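Local coordinates for protein phenolic acid decarboxylase (Sedimentibacter hydroxybenzoicus, PDB 7AE5) that catalyses the reversible, non-oxidative decarboxylation of 4-hydroxybenzoate and 3,4-dihydroxybenzoate, using prenylated FMN and manganese, to detoxify phenolic compounds under anaerobic conditions, at residues I143-V148 with I304-Y309. Residues are numbered along the deposited sequence; the frame is centred on the assembly and turned at random.
Sequences ISKASV and IFENLY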
loop_
_atom_site.group_PDB
_atom_site.type_symbol
_atom_site.label_atom_id
_atom_site.label_comp_id
_atom_site.label_asym_id
_atom_site.label_seq_id
_atom_site.Cartn_x
_atom_site.Cartn_y
_atom_site.Cartn_z
ATOM N N ILE C 143 -40.808 24.571 6.679
ATOM C CA ILE C 143 -40.154 25.847 6.946
ATOM C C ILE C 143 -38.674 25.540 7.141
ATOM O O ILE C 143 -38.282 24.943 8.146
ATOM C CB ILE C 143 -40.753 26.540 8.176
ATOM C CG1 ILE C 143 -42.256 26.746 7.996
ATOM C CG2 ILE C 143 -40.061 27.865 8.435
ATOM C CD1 ILE C 143 -42.974 27.095 9.276
ATOM N N SER C 144 -37.848 25.941 6.176
ATOM C CA SER C 144 -36.478 25.456 6.083
ATOM C C SER C 144 -35.421 26.493 6.435
ATOM O O SER C 144 -34.228 26.183 6.358
ATOM C CB SER C 144 -36.215 24.923 4.671
ATOM O OG SER C 144 -36.001 25.989 3.764
ATOM N N LYS C 145 -35.811 27.708 6.824
ATOM C CA LYS C 145 -34.822 28.743 7.103
ATOM C C LYS C 145 -35.170 29.530 8.362
ATOM O O LYS C 145 -34.876 30.726 8.453
ATOM C CB LYS C 145 -34.679 29.694 5.913
ATOM C CG LYS C 145 -33.314 30.348 5.798
ATOM C CD LYS C 145 -33.326 31.429 4.739
ATOM C CE LYS C 145 -31.952 32.039 4.560
ATOM N NZ LYS C 145 -31.948 33.001 3.424
ATOM N N ALA C 146 -35.788 28.876 9.340
ATOM C CA ALA C 146 -36.173 29.555 10.566
ATOM C C ALA C 146 -35.005 29.629 11.541
ATOM O O ALA C 146 -34.110 28.778 11.541
ATOM C CB ALA C 146 -37.353 28.843 11.223
ATOM N N SER C 147 -35.019 30.666 12.374
ATOM C CA SER C 147 -34.075 30.822 13.477
ATOM C C SER C 147 -34.831 30.555 14.774
ATOM O O SER C 147 -35.694 31.346 15.170
ATOM C CB SER C 147 -33.444 32.212 13.466
ATOM O OG SER C 147 -32.977 32.545 12.170
ATOM N N VAL C 148 -34.502 29.447 15.432
ATOM C CA VAL C 148 -35.283 28.921 16.547
ATOM C C VAL C 148 -34.591 29.286 17.853
ATOM O O VAL C 148 -33.398 29.006 18.032
ATOM C CB VAL C 148 -35.463 27.399 16.420
ATOM C CG1 VAL C 148 -35.859 26.790 17.757
ATOM C CG2 VAL C 148 -36.482 27.074 15.338
ATOM N N ILE C 304 -43.117 38.498 4.666
ATOM C CA ILE C 304 -42.445 37.843 3.553
ATOM C C ILE C 304 -41.884 36.521 4.055
ATOM O O ILE C 304 -41.050 36.499 4.969
ATOM C CB ILE C 304 -41.336 38.728 2.966
ATOM C CG1 ILE C 304 -41.947 39.967 2.308
ATOM C CG2 ILE C 304 -40.512 37.941 1.972
ATOM C CD1 ILE C 304 -40.967 41.103 2.099
ATOM N N PHE C 305 -42.340 35.423 3.457
ATOM C CA PHE C 305 -41.905 34.083 3.846
ATOM C C PHE C 305 -40.525 33.836 3.252
ATOM O O PHE C 305 -40.394 33.433 2.093
ATOM C CB PHE C 305 -42.911 33.038 3.374
ATOM C CG PHE C 305 -42.559 31.623 3.760
ATOM C CD1 PHE C 305 -41.770 31.363 4.870
ATOM C CD2 PHE C 305 -43.028 30.552 3.014
ATOM C CE1 PHE C 305 -41.451 30.064 5.225
ATOM C CE2 PHE C 305 -42.712 29.249 3.366
ATOM C CZ PHE C 305 -41.923 29.006 4.473
ATOM N N GLU C 306 -39.488 34.075 4.051
ATOM C CA GLU C 306 -38.116 33.818 3.626
ATOM C C GLU C 306 -37.813 32.341 3.842
ATOM O O GLU C 306 -37.619 31.897 4.978
ATOM C CB GLU C 306 -37.136 34.700 4.395
ATOM C CG GLU C 306 -35.691 34.557 3.928
ATOM C CD GLU C 306 -34.679 34.929 4.996
ATOM O OE1 GLU C 306 -35.094 35.279 6.120
ATOM O OE2 GLU C 306 -33.464 34.875 4.710
ATOM N N ASN C 307 -37.782 31.578 2.753
ATOM C CA ASN C 307 -37.552 30.144 2.813
ATOM C C ASN C 307 -36.364 29.780 1.937
ATOM O O ASN C 307 -35.923 30.562 1.091
ATOM C CB ASN C 307 -38.795 29.359 2.378
ATOM C CG ASN C 307 -38.988 28.089 3.180
ATOM O OD1 ASN C 307 -38.601 28.012 4.346
ATOM N ND2 ASN C 307 -39.601 27.087 2.561
ATOM N N LEU C 308 -35.854 28.569 2.147
ATOM C CA LEU C 308 -34.622 28.115 1.520
ATOM C C LEU C 308 -34.865 26.822 0.759
ATOM O O LEU C 308 -35.555 25.923 1.249
ATOM C CB LEU C 308 -33.519 27.913 2.580
ATOM C CG LEU C 308 -32.256 27.089 2.296
ATOM C CD1 LEU C 308 -31.127 27.590 3.174
ATOM C CD2 LEU C 308 -32.463 25.596 2.553
ATOM N N TYR C 309 -34.295 26.732 -0.438
ATOM C CA TYR C 309 -34.229 25.472 -1.162
ATOM C C TYR C 309 -32.868 24.824 -0.945
ATOM O O TYR C 309 -31.833 25.497 -0.984
ATOM C CB TYR C 309 -34.463 25.656 -2.664
ATOM C CG TYR C 309 -34.241 24.370 -3.435
ATOM C CD1 TYR C 309 -35.203 23.367 -3.439
ATOM C CD2 TYR C 309 -33.055 24.143 -4.125
ATOM C CE1 TYR C 309 -35.001 22.186 -4.125
ATOM C CE2 TYR C 309 -32.844 22.963 -4.812
ATOM C CZ TYR C 309 -33.821 21.987 -4.808
ATOM O OH TYR C 309 -33.622 20.807 -5.489
HETATM O O HOH W 1 -38.092 29.303 6.334
HETATM O O HOH W 2 -33.484 32.189 1.176
HETATM O O HOH W 3 -36.328 32.693 7.278
#
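Lys145 and Glu306 reach each other because both send CG anti to the backbone N (chi1 -152° and -176°) and run on extended. Their charged ends meet where the chain between strands 142-143 and 147-150, in the antiparallel sheet of the UbiD-family flavin-binding domain, meets residues 306-308, on and just beyond strand 304-306, an outer strand of a separate four-stranded mixed sheet. Lys145 NZ lies 2.7 Å from Glu306 OE2, a salt bridge made on the anti side of the carboxylate and well out of its plane. The same ammonium also pairs with Glu316 and bonds to His68, while a water bridges NZ and Asn307 O; Glu306 OE1 accepts from Asn209 N. A methionine in place of Lys145 would probably leave Glu306 OE2 and Glu316 without their shared positive charge in this buried site. Nearer the backbone, Lys145 CB and CG rest on Leu308 CB, each at 4.0 Å, the two side chains crossing at about a right angle. Asn307 OD1 accepts from Ser144 N at 2.9 Å, with a nearly straight N-H...O angle of 171°, and Asn307 ND2 donates to Tyr142 O, so both ends of the amide hold the backbone around Ile143. On that residue, CG2 meets the edge of the Phe305 ring at CE1 (4.1 Å), near the ring plane. The Ser144 side chain lies about 6 Å from that of Arg168, a predicted prenylated-FMN residue, consistent with a position near the cofactor pocket. The Ser144 hydroxyl donates to Leu308 O, OG lying 2.6 Å away in the carbonyl plane, on a lone pair.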